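Long-range contacts in cellulosomal scaffoldin (Bacteroides cellulosolvens, PDB 2XBT), which serves as a scaffold of the cellulosome and, through the family 3b carbohydrate-binding module described here, probably binds cellulose: residues S8-L13 with A153-T158; F14-A19 with Y131-S136; M28-Q33 with V111-R116; I45-F50 with V146-N151; G69-T74 with I91-G96. All blocks are in the same frame, centred on the assembly; numbering follows the deposited sequence.

Interaction 1: S8-L13 with A153-T158; sequences SDLKLL and ALVYGT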
# COMPACT_ATOMS: atom_id res chain seq x y z
N SER A 8 1.30 12.94 -12.06
CA SER A 8 0.22 13.16 -11.14
C SER A 8 0.85 13.97 -10.05
O SER A 8 2.07 14.17 -10.05
CB SER A 8 -0.30 11.83 -10.59
OG SER A 8 0.57 11.34 -9.58
N ASP A 9 0.05 14.43 -9.10
CA ASP A 9 0.60 15.12 -7.95
C ASP A 9 0.47 14.21 -6.72
O ASP A 9 0.41 14.68 -5.58
CB ASP A 9 -0.13 16.45 -7.73
CG ASP A 9 0.06 17.44 -8.89
OD1 ASP A 9 1.15 17.42 -9.51
OD2 ASP A 9 -0.87 18.24 -9.16
N LEU A 10 0.43 12.90 -6.96
CA LEU A 10 0.23 11.92 -5.88
C LEU A 10 1.56 11.43 -5.30
O LEU A 10 2.51 11.16 -6.04
CB LEU A 10 -0.59 10.74 -6.38
CG LEU A 10 -2.03 11.01 -6.79
CD1 LEU A 10 -2.64 9.82 -7.49
CD2 LEU A 10 -2.86 11.40 -5.57
N LYS A 11 1.62 11.32 -3.98
CA LYS A 11 2.83 10.87 -3.30
C LYS A 11 2.47 9.93 -2.16
O LYS A 11 1.50 10.17 -1.44
CB LYS A 11 3.59 12.08 -2.79
CG LYS A 11 4.71 11.80 -1.83
CD LYS A 11 5.45 13.11 -1.52
CE LYS A 11 6.36 12.97 -0.31
NZ LYS A 11 7.08 14.24 0.01
N LEU A 12 3.24 8.85 -1.99
CA LEU A 12 2.96 7.89 -0.93
C LEU A 12 4.01 7.97 0.15
O LEU A 12 5.21 7.92 -0.14
CB LEU A 12 2.92 6.47 -1.49
CG LEU A 12 2.48 5.35 -0.55
CD1 LEU A 12 1.04 5.56 -0.14
CD2 LEU A 12 2.65 3.98 -1.19
N LEU A 13 3.56 8.09 1.39
CA LEU A 13 4.42 7.94 2.55
C LEU A 13 4.11 6.58 3.17
O LEU A 13 2.97 6.11 3.11
CB LEU A 13 4.19 9.07 3.56
CG LEU A 13 4.48 10.49 3.06
CD1 LEU A 13 4.03 11.53 4.08
CD2 LEU A 13 5.96 10.66 2.74
N ALA A 153 -3.15 3.06 -14.06
CA ALA A 153 -1.88 3.63 -14.50
C ALA A 153 -0.96 3.92 -13.32
O ALA A 153 -1.36 4.56 -12.35
CB ALA A 153 -2.11 4.89 -15.30
N LEU A 154 0.28 3.47 -13.42
CA LEU A 154 1.28 3.72 -12.37
C LEU A 154 1.54 5.19 -12.10
O LEU A 154 1.96 5.94 -12.98
CB LEU A 154 2.59 3.03 -12.74
CG LEU A 154 3.73 3.11 -11.73
CD1 LEU A 154 3.31 2.46 -10.41
CD2 LEU A 154 4.98 2.43 -12.29
N VAL A 155 1.31 5.62 -10.86
CA VAL A 155 1.56 7.00 -10.48
C VAL A 155 2.67 7.14 -9.43
O VAL A 155 3.20 8.24 -9.22
CB VAL A 155 0.27 7.71 -9.96
CG1 VAL A 155 -0.76 7.89 -11.08
CG2 VAL A 155 -0.33 6.93 -8.79
N TYR A 156 3.03 6.04 -8.76
CA TYR A 156 4.06 6.12 -7.73
C TYR A 156 4.68 4.75 -7.49
O TYR A 156 3.98 3.74 -7.51
CB TYR A 156 3.51 6.66 -6.40
CG TYR A 156 4.55 6.68 -5.28
CD1 TYR A 156 5.24 7.84 -4.99
CD2 TYR A 156 4.83 5.54 -4.54
CE1 TYR A 156 6.19 7.88 -3.98
CE2 TYR A 156 5.80 5.56 -3.53
CZ TYR A 156 6.48 6.74 -3.26
OH TYR A 156 7.43 6.80 -2.27
N GLY A 157 5.99 4.74 -7.27
CA GLY A 157 6.66 3.53 -6.83
C GLY A 157 7.19 2.71 -7.99
O GLY A 157 6.96 3.03 -9.15
N THR A 158 7.87 1.62 -7.64
CA THR A 158 8.55 0.76 -8.60
C THR A 158 8.13 -0.69 -8.42
O THR A 158 8.63 -1.37 -7.53
CB THR A 158 10.08 0.81 -8.36
OG1 THR A 158 10.51 2.17 -8.33
CG2 THR A 158 10.84 0.03 -9.44
O HOH W 1 2.90 10.26 -10.70
O HOH W 2 4.56 10.03 -7.38
O HOH W 3 6.09 5.33 -0.05
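Tyr156 lays one face of its ring against Leu12. Leu12 CB sits over that face, offset toward the rim, and Leu12 CB comes within 3.6 Å of Tyr156 CE2. This is a CH-pi contact, with Leu12 CB 3.8 Å from the ring centroid. CG of Tyr156 is anti to its own backbone N (chi1 177°), which starts the ring on its way toward strand 10-15. The hydroxyl end is tied in by water: one molecule donates to Leu12 O and also bonds Tyr156 OH. An alanine in place of Tyr156 would remove the ring and its hydroxyl, which would probably leave a gap beside Leu12 CB and cost that water one of its partners. The two strands lie at edges of the two facing sheets of a beta sandwich, the fold of this family of cellulose-binding modules. Their short axes approach to 6.7 Å at an angle of 61°. Val155 and Tyr156 form a classic beta bulge opposite Val148, and both point their CB toward segment 8-13. Val155 packs CG2 on Leu10, 3.9 Å from Leu10 CD1, the two side chains meeting at a slant. Its CB is 3.7 Å from Ser8 OG. That hydroxyl is held by an ST turn, because Leu10 N donates to Ser8 OG at 3.1 Å. Ser8 OG in turn donates to a water that bonds Val155 O. A second water donates to both Leu10 O and Val155 O, and it lies in the plane of the Tyr156 ring, at its edge.

Interaction 2: F14-A19 with Y131-S136; sequences FSNNGA and YSYPGS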
# COMPACT_ATOMS: atom_id res chain seq x y z
N PHE A 14 5.12 5.94 3.75
CA PHE A 14 4.94 4.58 4.22
C PHE A 14 5.61 4.41 5.58
O PHE A 14 6.68 4.97 5.83
CB PHE A 14 5.56 3.59 3.23
CG PHE A 14 5.38 2.14 3.61
CD1 PHE A 14 4.30 1.42 3.13
CD2 PHE A 14 6.29 1.51 4.44
CE1 PHE A 14 4.12 0.10 3.48
CE2 PHE A 14 6.13 0.20 4.80
CZ PHE A 14 5.04 -0.52 4.33
N SER A 15 4.98 3.64 6.46
CA SER A 15 5.66 3.14 7.65
C SER A 15 5.09 1.79 8.03
O SER A 15 4.02 1.41 7.58
CB SER A 15 5.52 4.10 8.82
OG SER A 15 4.35 3.82 9.56
N ASN A 16 5.82 1.06 8.86
CA ASN A 16 5.38 -0.27 9.27
C ASN A 16 5.55 -0.47 10.78
O ASN A 16 5.66 -1.60 11.25
CB ASN A 16 6.12 -1.37 8.48
CG ASN A 16 7.62 -1.22 8.54
OD1 ASN A 16 8.16 -0.49 9.38
ND2 ASN A 16 8.32 -1.92 7.65
N ASN A 17 5.55 0.63 11.52
CA ASN A 17 5.68 0.56 12.96
C ASN A 17 7.04 0.03 13.38
O ASN A 17 7.18 -0.58 14.44
CB ASN A 17 4.57 -0.33 13.54
CG ASN A 17 3.19 0.28 13.37
OD1 ASN A 17 3.05 1.47 13.10
ND2 ASN A 17 2.15 -0.55 13.53
N GLY A 18 8.04 0.25 12.53
CA GLY A 18 9.39 -0.23 12.78
C GLY A 18 9.54 -1.74 12.71
O GLY A 18 10.57 -2.29 13.12
N ALA A 19 8.53 -2.43 12.17
CA ALA A 19 8.58 -3.88 12.07
C ALA A 19 9.91 -4.41 11.54
O ALA A 19 10.49 -3.87 10.60
CB ALA A 19 7.44 -4.41 11.22
N TYR A 131 9.51 -8.26 -1.52
CA TYR A 131 9.94 -7.11 -2.31
C TYR A 131 9.59 -5.76 -1.67
O TYR A 131 10.43 -4.84 -1.61
CB TYR A 131 9.29 -7.22 -3.70
CG TYR A 131 9.63 -6.08 -4.66
CD1 TYR A 131 10.74 -6.16 -5.48
CD2 TYR A 131 8.84 -4.95 -4.74
CE1 TYR A 131 11.06 -5.15 -6.35
CE2 TYR A 131 9.16 -3.93 -5.61
CZ TYR A 131 10.28 -4.04 -6.42
OH TYR A 131 10.61 -3.02 -7.28
N SER A 132 8.36 -5.63 -1.20
CA SER A 132 7.89 -4.33 -0.71
C SER A 132 8.34 -4.01 0.71
O SER A 132 8.18 -2.88 1.18
CB SER A 132 6.37 -4.22 -0.85
OG SER A 132 5.99 -4.13 -2.23
N TYR A 133 8.90 -5.00 1.41
CA TYR A 133 9.35 -4.72 2.79
C TYR A 133 10.61 -3.86 2.77
O TYR A 133 11.64 -4.27 2.22
CB TYR A 133 9.61 -6.00 3.57
CG TYR A 133 10.17 -5.74 4.96
CD1 TYR A 133 9.38 -5.18 5.96
CD2 TYR A 133 11.50 -6.05 5.27
CE1 TYR A 133 9.91 -4.93 7.25
CE2 TYR A 133 12.02 -5.82 6.54
CZ TYR A 133 11.23 -5.26 7.52
OH TYR A 133 11.76 -5.02 8.78
N PRO A 134 10.55 -2.68 3.38
CA PRO A 134 11.66 -1.73 3.27
C PRO A 134 12.62 -1.75 4.45
O PRO A 134 13.52 -0.89 4.52
CB PRO A 134 10.94 -0.39 3.26
CG PRO A 134 9.75 -0.62 4.19
CD PRO A 134 9.43 -2.11 4.16
N GLY A 135 12.45 -2.70 5.36
CA GLY A 135 13.20 -2.66 6.60
C GLY A 135 12.35 -1.94 7.62
O GLY A 135 11.18 -1.63 7.34
N SER A 136 12.90 -1.68 8.80
CA SER A 136 12.16 -1.02 9.87
C SER A 136 11.91 0.44 9.53
O SER A 136 12.85 1.20 9.31
CB SER A 136 12.91 -1.11 11.19
OG SER A 136 13.13 -2.46 11.55
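Ala19 O lies at the edge of the Tyr133 ring, near the ring plane. One face of this ring carries Gly135 N, which stands 3.3 Å above the plane of the Tyr133 ring and over its centre. The Asn16 side chain crosses that of Tyr133 at about a right angle, yet its amide plane is only 29° from the ring plane. Asn16 ND2 approaches the ring obliquely and is 3.4 Å from Tyr133 CE1. The side chains of Phe14 and Pro134 also cross at about a right angle, and Phe14 CE2 is 3.8 Å from Pro134 CG. Asn16 CG stands between its backbone N and carbonyl carbon (chi1 53°), which starts the amide toward segment 131-136. Asn16 ND2 donates to Gly135 O at 2.9 Å, and the bond is almost straight (170°). Gly135 O lies in the amide plane of Asn16. The other end of the amide, Asn16 OD1, accepts from Met137 N. Asn16 also starts a type I' beta turn that ends at Ala19, closed by a bond from Ala19 N to Asn16 O. The turn lies between strands 10-15 and 22-34. It is met by the loop that follows strand 125-126. Ser136 OG is placed between two carbonyls of the turn, 3.0 Å from Gly18 O and 3.1 Å from Ala19 O. Tyr133 OH is modelled very close to Ala19 O, and its exact place is doubtful. The turn and the loop are thus joined largely through backbone carbonyls and polar side chains. Bonds at both ends of the Asn16 amide fix its rotation, since a flipped amide would set OD1 against Gly135 O.

Interaction 3: M28-Q33 with V111-R116; sequences MNMKLQ and VTIQGR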
# COMPACT_ATOMS: atom_id res chain seq x y z
N MET A 28 1.34 -2.26 7.32
CA MET A 28 1.31 -1.29 6.24
C MET A 28 0.57 -0.05 6.69
O MET A 28 -0.65 -0.06 6.76
CB MET A 28 0.56 -1.85 5.04
CG MET A 28 1.30 -2.87 4.21
SD MET A 28 0.10 -3.81 3.24
CE MET A 28 -0.67 -4.68 4.58
N ASN A 29 1.30 1.02 6.97
CA ASN A 29 0.66 2.28 7.30
C ASN A 29 1.04 3.27 6.23
O ASN A 29 2.22 3.55 6.01
CB ASN A 29 1.14 2.79 8.65
CG ASN A 29 0.91 1.79 9.75
OD1 ASN A 29 -0.18 1.25 9.91
ND2 ASN A 29 1.95 1.55 10.54
N MET A 30 0.03 3.82 5.57
CA MET A 30 0.29 4.62 4.39
C MET A 30 -0.46 5.93 4.42
O MET A 30 -1.59 5.99 4.90
CB MET A 30 -0.08 3.84 3.15
CG MET A 30 0.91 2.70 2.94
SD MET A 30 0.38 1.50 1.74
CE MET A 30 -1.14 0.88 2.43
N LYS A 31 0.19 6.96 3.91
CA LYS A 31 -0.47 8.23 3.69
C LYS A 31 -0.30 8.56 2.23
O LYS A 31 0.82 8.72 1.76
CB LYS A 31 0.20 9.35 4.47
CG LYS A 31 -0.38 9.63 5.82
CD LYS A 31 0.04 11.03 6.27
CE LYS A 31 -0.27 11.30 7.73
NZ LYS A 31 0.14 12.69 8.12
N LEU A 32 -1.41 8.66 1.52
CA LEU A 32 -1.36 9.06 0.14
C LEU A 32 -1.71 10.54 0.09
O LEU A 32 -2.78 10.93 0.55
CB LEU A 32 -2.33 8.21 -0.69
CG LEU A 32 -2.51 8.56 -2.17
CD1 LEU A 32 -1.21 8.50 -2.97
CD2 LEU A 32 -3.57 7.64 -2.79
N GLN A 33 -0.80 11.35 -0.44
CA GLN A 33 -0.98 12.81 -0.48
C GLN A 33 -1.19 13.32 -1.89
O GLN A 33 -0.65 12.78 -2.86
CB GLN A 33 0.23 13.52 0.12
CG GLN A 33 0.40 13.35 1.61
CD GLN A 33 1.65 14.04 2.13
OE1 GLN A 33 2.65 14.17 1.42
NE2 GLN A 33 1.61 14.47 3.39
N VAL A 111 -5.00 10.90 2.53
CA VAL A 111 -5.75 9.84 3.16
C VAL A 111 -4.77 8.90 3.85
O VAL A 111 -3.72 8.58 3.31
CB VAL A 111 -6.61 9.08 2.14
CG1 VAL A 111 -5.74 8.49 1.02
CG2 VAL A 111 -7.42 8.00 2.84
N THR A 112 -5.12 8.51 5.07
CA THR A 112 -4.32 7.56 5.83
C THR A 112 -4.93 6.17 5.75
O THR A 112 -6.12 5.99 5.97
CB THR A 112 -4.22 8.00 7.29
OG1 THR A 112 -3.51 9.25 7.35
CG2 THR A 112 -3.47 6.96 8.11
N ILE A 113 -4.10 5.17 5.44
CA ILE A 113 -4.56 3.80 5.35
C ILE A 113 -3.66 2.95 6.25
O ILE A 113 -2.44 2.94 6.08
CB ILE A 113 -4.46 3.29 3.90
CG1 ILE A 113 -5.25 4.21 2.97
CG2 ILE A 113 -4.92 1.84 3.78
CD1 ILE A 113 -4.82 4.14 1.51
N GLN A 114 -4.26 2.26 7.21
CA GLN A 114 -3.51 1.39 8.12
C GLN A 114 -4.07 -0.01 8.03
O GLN A 114 -5.24 -0.24 8.30
CB GLN A 114 -3.58 1.91 9.55
CG GLN A 114 -3.09 3.32 9.70
CD GLN A 114 -3.12 3.83 11.13
OE1 GLN A 114 -3.50 3.11 12.05
NE2 GLN A 114 -2.72 5.09 11.32
N GLY A 115 -3.23 -0.96 7.64
CA GLY A 115 -3.68 -2.31 7.44
C GLY A 115 -2.63 -3.29 7.92
O GLY A 115 -1.46 -2.93 8.09
N ARG A 116 -3.05 -4.52 8.14
CA ARG A 116 -2.12 -5.57 8.52
C ARG A 116 -2.44 -6.80 7.72
O ARG A 116 -3.60 -7.04 7.36
CB ARG A 116 -2.24 -5.90 10.00
CG ARG A 116 -1.62 -4.87 10.92
CD ARG A 116 -2.02 -5.15 12.35
NE ARG A 116 -3.46 -5.04 12.54
CZ ARG A 116 -4.25 -6.02 12.95
NH1 ARG A 116 -3.74 -7.21 13.24
NH2 ARG A 116 -5.54 -5.81 13.09
O HOH W 4 -0.58 -1.25 10.45
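Met30 and Ile113 form a hydrogen-bonded pair at the middle of an antiparallel ladder. Met30 N to Ile113 O and Ile113 N to Met30 O are both 2.7 Å. Similar pairs of backbone hydrogen bonds join Met28 with Gly115 and Leu32 with Val111. The tight side is the face carrying Met28, Met30, Leu32, Val111 and Ile113, all of them buried. The Met30 chain is bent at chi3 (-61°), which sets CE 4.1 Å from Ile113 CG2. Leu32 CB packs on Val111 CG1 at 3.8 Å. Met28 bends in the same way and brings CE to 4.0 Å from Gly115 O. The opposite face is polar and nearer solvent, and its residues cover less of one another. There the Lys31 chain slants past Thr112, with Lys31 CG 3.5 Å from Thr112 OG1. It then runs on, extended, to a salt bridge between Lys31 NZ and Glu110. Asn29, still buried, has OD1 3.5 Å from Gln114 CB, and the two amide planes are 65° apart. A water donates to both Asn29 OD1 and Gly115 O. Lys31, Thr112 and Gln114 are partly exposed. Arg116 turns to strand 59-66 and makes a salt bridge with Asp64. The two strands are central in their sheet, with strand 10-15 bonded beyond strand 22-34 and strand 59-66 beyond strand 110-119. The methionine face packs across the sandwich on strand 45-51 of the other sheet, where Met30 and Ile113 both touch Ile47.

Interaction 4: I45-F50 with V146-N151; sequences ITIRYF and VAVYYN. With NO3 (nitrate ion), chain B.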
# COMPACT_ATOMS: atom_id res chain seq x y z
N ILE A 45 -8.14 4.51 -7.05
CA ILE A 45 -6.80 4.23 -6.56
C ILE A 45 -6.66 2.75 -6.18
O ILE A 45 -7.52 2.19 -5.52
CB ILE A 45 -6.50 5.07 -5.31
CG1 ILE A 45 -6.33 6.56 -5.65
CG2 ILE A 45 -5.27 4.52 -4.58
CD1 ILE A 45 -4.99 6.91 -6.27
N THR A 46 -5.56 2.14 -6.60
CA THR A 46 -5.16 0.84 -6.06
C THR A 46 -3.73 0.92 -5.59
O THR A 46 -2.92 1.71 -6.11
CB THR A 46 -5.31 -0.29 -7.11
OG1 THR A 46 -4.66 0.08 -8.32
CG2 THR A 46 -6.76 -0.52 -7.40
N ILE A 47 -3.41 0.11 -4.58
CA ILE A 47 -2.06 0.07 -4.04
C ILE A 47 -1.62 -1.38 -4.04
O ILE A 47 -2.40 -2.26 -3.69
CB ILE A 47 -2.04 0.62 -2.63
CG1 ILE A 47 -2.46 2.08 -2.66
CG2 ILE A 47 -0.63 0.49 -2.02
CD1 ILE A 47 -2.72 2.67 -1.28
N ARG A 48 -0.38 -1.64 -4.46
CA ARG A 48 0.11 -3.01 -4.43
C ARG A 48 1.34 -3.13 -3.58
O ARG A 48 2.29 -2.34 -3.71
CB ARG A 48 0.42 -3.52 -5.84
CG ARG A 48 -0.80 -3.56 -6.75
CD ARG A 48 -0.44 -4.04 -8.15
NE ARG A 48 -1.65 -4.28 -8.92
CZ ARG A 48 -1.72 -4.91 -10.09
NH1 ARG A 48 -0.62 -5.40 -10.66
NH2 ARG A 48 -2.89 -5.06 -10.68
N TYR A 49 1.32 -4.13 -2.70
CA TYR A 49 2.43 -4.46 -1.83
C TYR A 49 2.84 -5.85 -2.26
O TYR A 49 2.04 -6.77 -2.20
CB TYR A 49 1.95 -4.51 -0.38
CG TYR A 49 3.04 -4.72 0.65
CD1 TYR A 49 3.59 -3.65 1.34
CD2 TYR A 49 3.51 -6.00 0.94
CE1 TYR A 49 4.58 -3.84 2.30
CE2 TYR A 49 4.51 -6.21 1.89
CZ TYR A 49 5.04 -5.12 2.57
OH TYR A 49 6.02 -5.29 3.53
N PHE A 50 4.08 -5.97 -2.72
CA PHE A 50 4.55 -7.19 -3.36
C PHE A 50 5.31 -8.04 -2.36
O PHE A 50 6.09 -7.52 -1.56
CB PHE A 50 5.46 -6.85 -4.52
CG PHE A 50 4.80 -5.96 -5.55
CD1 PHE A 50 4.04 -6.52 -6.57
CD2 PHE A 50 4.96 -4.59 -5.49
CE1 PHE A 50 3.43 -5.71 -7.52
CE2 PHE A 50 4.34 -3.76 -6.44
CZ PHE A 50 3.58 -4.34 -7.46
N VAL A 146 6.54 0.10 -2.97
CA VAL A 146 5.08 -0.10 -2.97
C VAL A 146 4.55 0.72 -4.13
O VAL A 146 4.96 1.88 -4.30
CB VAL A 146 4.43 0.42 -1.68
CG1 VAL A 146 2.90 0.40 -1.80
CG2 VAL A 146 4.88 -0.43 -0.48
N ALA A 147 3.67 0.15 -4.93
CA ALA A 147 3.19 0.86 -6.13
C ALA A 147 1.77 1.38 -5.95
O ALA A 147 0.92 0.70 -5.36
CB ALA A 147 3.24 -0.04 -7.35
N VAL A 148 1.52 2.56 -6.50
CA VAL A 148 0.18 3.15 -6.50
C VAL A 148 -0.28 3.40 -7.93
O VAL A 148 0.50 3.89 -8.76
CB VAL A 148 0.19 4.49 -5.79
CG1 VAL A 148 -1.25 5.03 -5.68
CG2 VAL A 148 0.84 4.36 -4.40
N TYR A 149 -1.52 3.05 -8.22
CA TYR A 149 -2.08 3.21 -9.56
C TYR A 149 -3.33 4.08 -9.51
O TYR A 149 -4.08 4.04 -8.54
CB TYR A 149 -2.45 1.86 -10.15
CG TYR A 149 -1.28 0.91 -10.18
CD1 TYR A 149 -0.59 0.66 -11.35
CD2 TYR A 149 -0.85 0.27 -9.02
CE1 TYR A 149 0.48 -0.21 -11.39
CE2 TYR A 149 0.22 -0.59 -9.04
CZ TYR A 149 0.88 -0.83 -10.22
OH TYR A 149 1.94 -1.70 -10.22
N TYR A 150 -3.56 4.85 -10.57
CA TYR A 150 -4.79 5.61 -10.69
C TYR A 150 -5.45 5.19 -11.99
O TYR A 150 -4.89 5.36 -13.06
CB TYR A 150 -4.50 7.10 -10.66
CG TYR A 150 -5.76 7.91 -10.49
CD1 TYR A 150 -6.37 8.03 -9.25
CD2 TYR A 150 -6.34 8.56 -11.57
CE1 TYR A 150 -7.52 8.76 -9.08
CE2 TYR A 150 -7.50 9.30 -11.41
CZ TYR A 150 -8.07 9.40 -10.17
OH TYR A 150 -9.23 10.14 -10.02
N ASN A 151 -6.64 4.60 -11.88
CA ASN A 151 -7.27 3.97 -13.02
C ASN A 151 -6.37 2.96 -13.72
O ASN A 151 -6.42 2.81 -14.95
CB ASN A 151 -7.71 5.03 -14.03
CG ASN A 151 -9.19 5.22 -14.04
OD1 ASN A 151 -9.90 4.63 -13.22
ND2 ASN A 151 -9.67 6.04 -14.95
N NO3 B . -2.29 -6.10 -13.85
O1 NO3 B . -2.95 -5.06 -14.52
O2 NO3 B . -3.03 -7.09 -13.18
O3 NO3 B . -0.89 -6.14 -13.85
O HOH W 5 -6.11 1.92 -9.97
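Arg48 and Tyr149 cross at about a right angle on one face of an antiparallel pair of strands. Arg48 CD does the touching, 3.6 Å from Tyr149 CE2. The Arg48 chain is extended from CG to NE, and CZ stands above the Tyr149 ring, 25° off its normal, the planes 49° apart. With Arg48 CZ 5.2 Å from the Tyr149 ring centroid, any cation-pi attraction is weak. Arg48 NE makes a salt bridge with Glu90 of strand 85-93. A nitrate, probably from the crystallisation liquor, takes weak bonds at the guanidinium edge from NH1 and NH2. A leucine in place of Arg48 would lose the guanidinium and would probably leave Glu90 without its salt bridge to this strand. On the same face, Phe50 and Tyr149 reach tip to tip, with Phe50 CZ 4.2 Å from Tyr149 OH. Ala147 CB lies at the edge of the Phe50 ring, in its plane. Thr46 slants against Tyr149, and Thr46 OG1 is 3.4 Å from Tyr149 CB. The other face is mostly apolar, though Tyr150 OH bonds Asp41 N. Ile45 meets Tyr150 at about a right angle: its chi2 of -77° bends CD1 to 3.5 Å from Tyr150 CD1, at the ring edge. Ile47 CG2 is 3.5 Å from Val146 CG1. Paired backbone bonds join Thr46 with Tyr149 and Arg48 with Ala147. Strand 45-51 is the middle strand of its sheet, with 85-93 on its other flank, while 147-150 is followed by 153-156. The apolar face looks onto strands 10-15 and 22-34, where Val148 touches Leu12 and Ile45 touches Leu32.

Interaction 5: G69-T74 with I91-G96; sequences GSASAT and IKLASG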
# COMPACT_ATOMS: atom_id res chain seq x y z
N GLY A 69 -13.34 7.09 3.54
CA GLY A 69 -13.96 5.92 2.96
C GLY A 69 -13.56 4.63 3.64
O GLY A 69 -13.51 4.54 4.88
N SER A 70 -13.25 3.62 2.83
CA SER A 70 -12.87 2.30 3.32
C SER A 70 -11.94 1.59 2.34
O SER A 70 -11.84 1.97 1.17
CB SER A 70 -14.12 1.44 3.54
OG SER A 70 -14.77 1.20 2.30
N ALA A 71 -11.26 0.56 2.83
CA ALA A 71 -10.30 -0.18 2.03
C ALA A 71 -10.61 -1.67 2.09
O ALA A 71 -11.08 -2.17 3.11
CB ALA A 71 -8.90 0.06 2.56
N SER A 72 -10.33 -2.38 1.00
CA SER A 72 -10.44 -3.83 0.99
C SER A 72 -9.25 -4.39 0.21
O SER A 72 -8.59 -3.65 -0.51
CB SER A 72 -11.74 -4.28 0.35
OG SER A 72 -11.81 -3.90 -1.00
N ALA A 73 -8.98 -5.67 0.36
CA ALA A 73 -7.76 -6.22 -0.22
C ALA A 73 -8.00 -7.58 -0.85
O ALA A 73 -8.86 -8.34 -0.41
CB ALA A 73 -6.67 -6.32 0.84
N THR A 74 -7.21 -7.87 -1.88
CA THR A 74 -7.17 -9.19 -2.47
C THR A 74 -5.72 -9.63 -2.55
O THR A 74 -4.81 -8.80 -2.55
CB THR A 74 -7.77 -9.18 -3.89
OG1 THR A 74 -7.03 -8.28 -4.72
CG2 THR A 74 -9.24 -8.73 -3.85
N ILE A 91 -4.73 -3.33 -2.57
CA ILE A 91 -5.66 -2.60 -1.73
C ILE A 91 -6.45 -1.62 -2.58
O ILE A 91 -5.89 -0.86 -3.37
CB ILE A 91 -4.89 -1.88 -0.61
CG1 ILE A 91 -4.18 -2.90 0.28
CG2 ILE A 91 -5.82 -0.99 0.23
CD1 ILE A 91 -3.21 -2.28 1.24
N LYS A 92 -7.77 -1.67 -2.45
CA LYS A 92 -8.63 -0.79 -3.23
C LYS A 92 -9.39 0.09 -2.27
O LYS A 92 -9.88 -0.38 -1.26
CB LYS A 92 -9.63 -1.61 -4.05
CG LYS A 92 -9.10 -2.19 -5.34
CD LYS A 92 -10.27 -2.72 -6.17
CE LYS A 92 -9.81 -3.24 -7.53
NZ LYS A 92 -9.20 -2.16 -8.35
N LEU A 93 -9.46 1.38 -2.59
CA LEU A 93 -10.22 2.32 -1.78
C LEU A 93 -11.59 2.43 -2.42
O LEU A 93 -11.70 2.36 -3.63
CB LEU A 93 -9.50 3.66 -1.75
CG LEU A 93 -8.11 3.54 -1.13
CD1 LEU A 93 -7.37 4.86 -1.19
CD2 LEU A 93 -8.21 3.03 0.31
N ALA A 94 -12.63 2.55 -1.60
CA ALA A 94 -13.99 2.39 -2.12
C ALA A 94 -14.65 3.71 -2.50
O ALA A 94 -15.39 3.78 -3.48
CB ALA A 94 -14.86 1.62 -1.14
N SER A 95 -14.38 4.76 -1.73
CA SER A 95 -15.12 5.99 -1.92
C SER A 95 -14.36 7.23 -1.47
O SER A 95 -13.32 7.13 -0.83
CB SER A 95 -16.44 5.93 -1.15
OG SER A 95 -16.20 5.99 0.25
N GLY A 96 -14.90 8.40 -1.79
CA GLY A 96 -14.33 9.63 -1.29
C GLY A 96 -13.36 10.26 -2.27
O GLY A 96 -13.04 9.71 -3.32
O HOH W 6 -11.96 5.15 0.29
O HOH W 7 -16.47 3.18 1.44
O HOH W 8 -12.60 -1.22 -1.30
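Ile91 touches both Ala71 and Ala73 along one face of a beta hairpin. Its CB is 4.1 Å from Ser72 O. CG2, anti to the backbone N, reaches Ala71 CB at 4.0 Å. CG1 is 4.3 Å from Ala73 CB. CD1 goes on, away from the hairpin, to Met28 and Met30 of the facing sheet. Leu93 adds to this face, with its CD2 3.8 Å from Ala71 CB. Ser72 and Lys92 form the hydrogen-bonded pair of the ladder, and Lys92 N donates to Ser72 O at 2.9 Å. Past the last bridge, Ala94 N still donates to Ser70 O. Gly69 has a positive phi, and a CB there would clash with Ser95 O. Beyond the ladder, Ser70 OG lies 3.5 Å from Ala94 CB. A water bonds both Ser70 OG and Ser95 OG. Another bonds Ser72 OG and donates to Lys92 O. This end of the hairpin is therefore two-sided: small and branched apolar groups turn to the core, while hydroxyls, a lysine and bound water suit the other side to solvent.

Overall arrangement
The five contacts lie in one beta sandwich. Interactions 4 and 5 are in one sheet, whose order is 71-82, 85-93, 45-51, 147-150, 153-156, and their centres are about 11 Å apart. Interaction 3 is in the facing sheet, with its centre about 12 Å from that of interaction 4, and apolar side chains of the two meet between the sheets. Interaction 1 joins strand 10-15 of that sheet to strand 153-156 of the other. Interaction 2 ties a turn after strand 10-15 to a loop, its centre about 21 Å from that of interaction 5. Along the chain interaction 1 encloses the other four, while interaction 4 crosses interactions 2 and 3. Segments near the two chain ends thus meet at one edge of the sandwich.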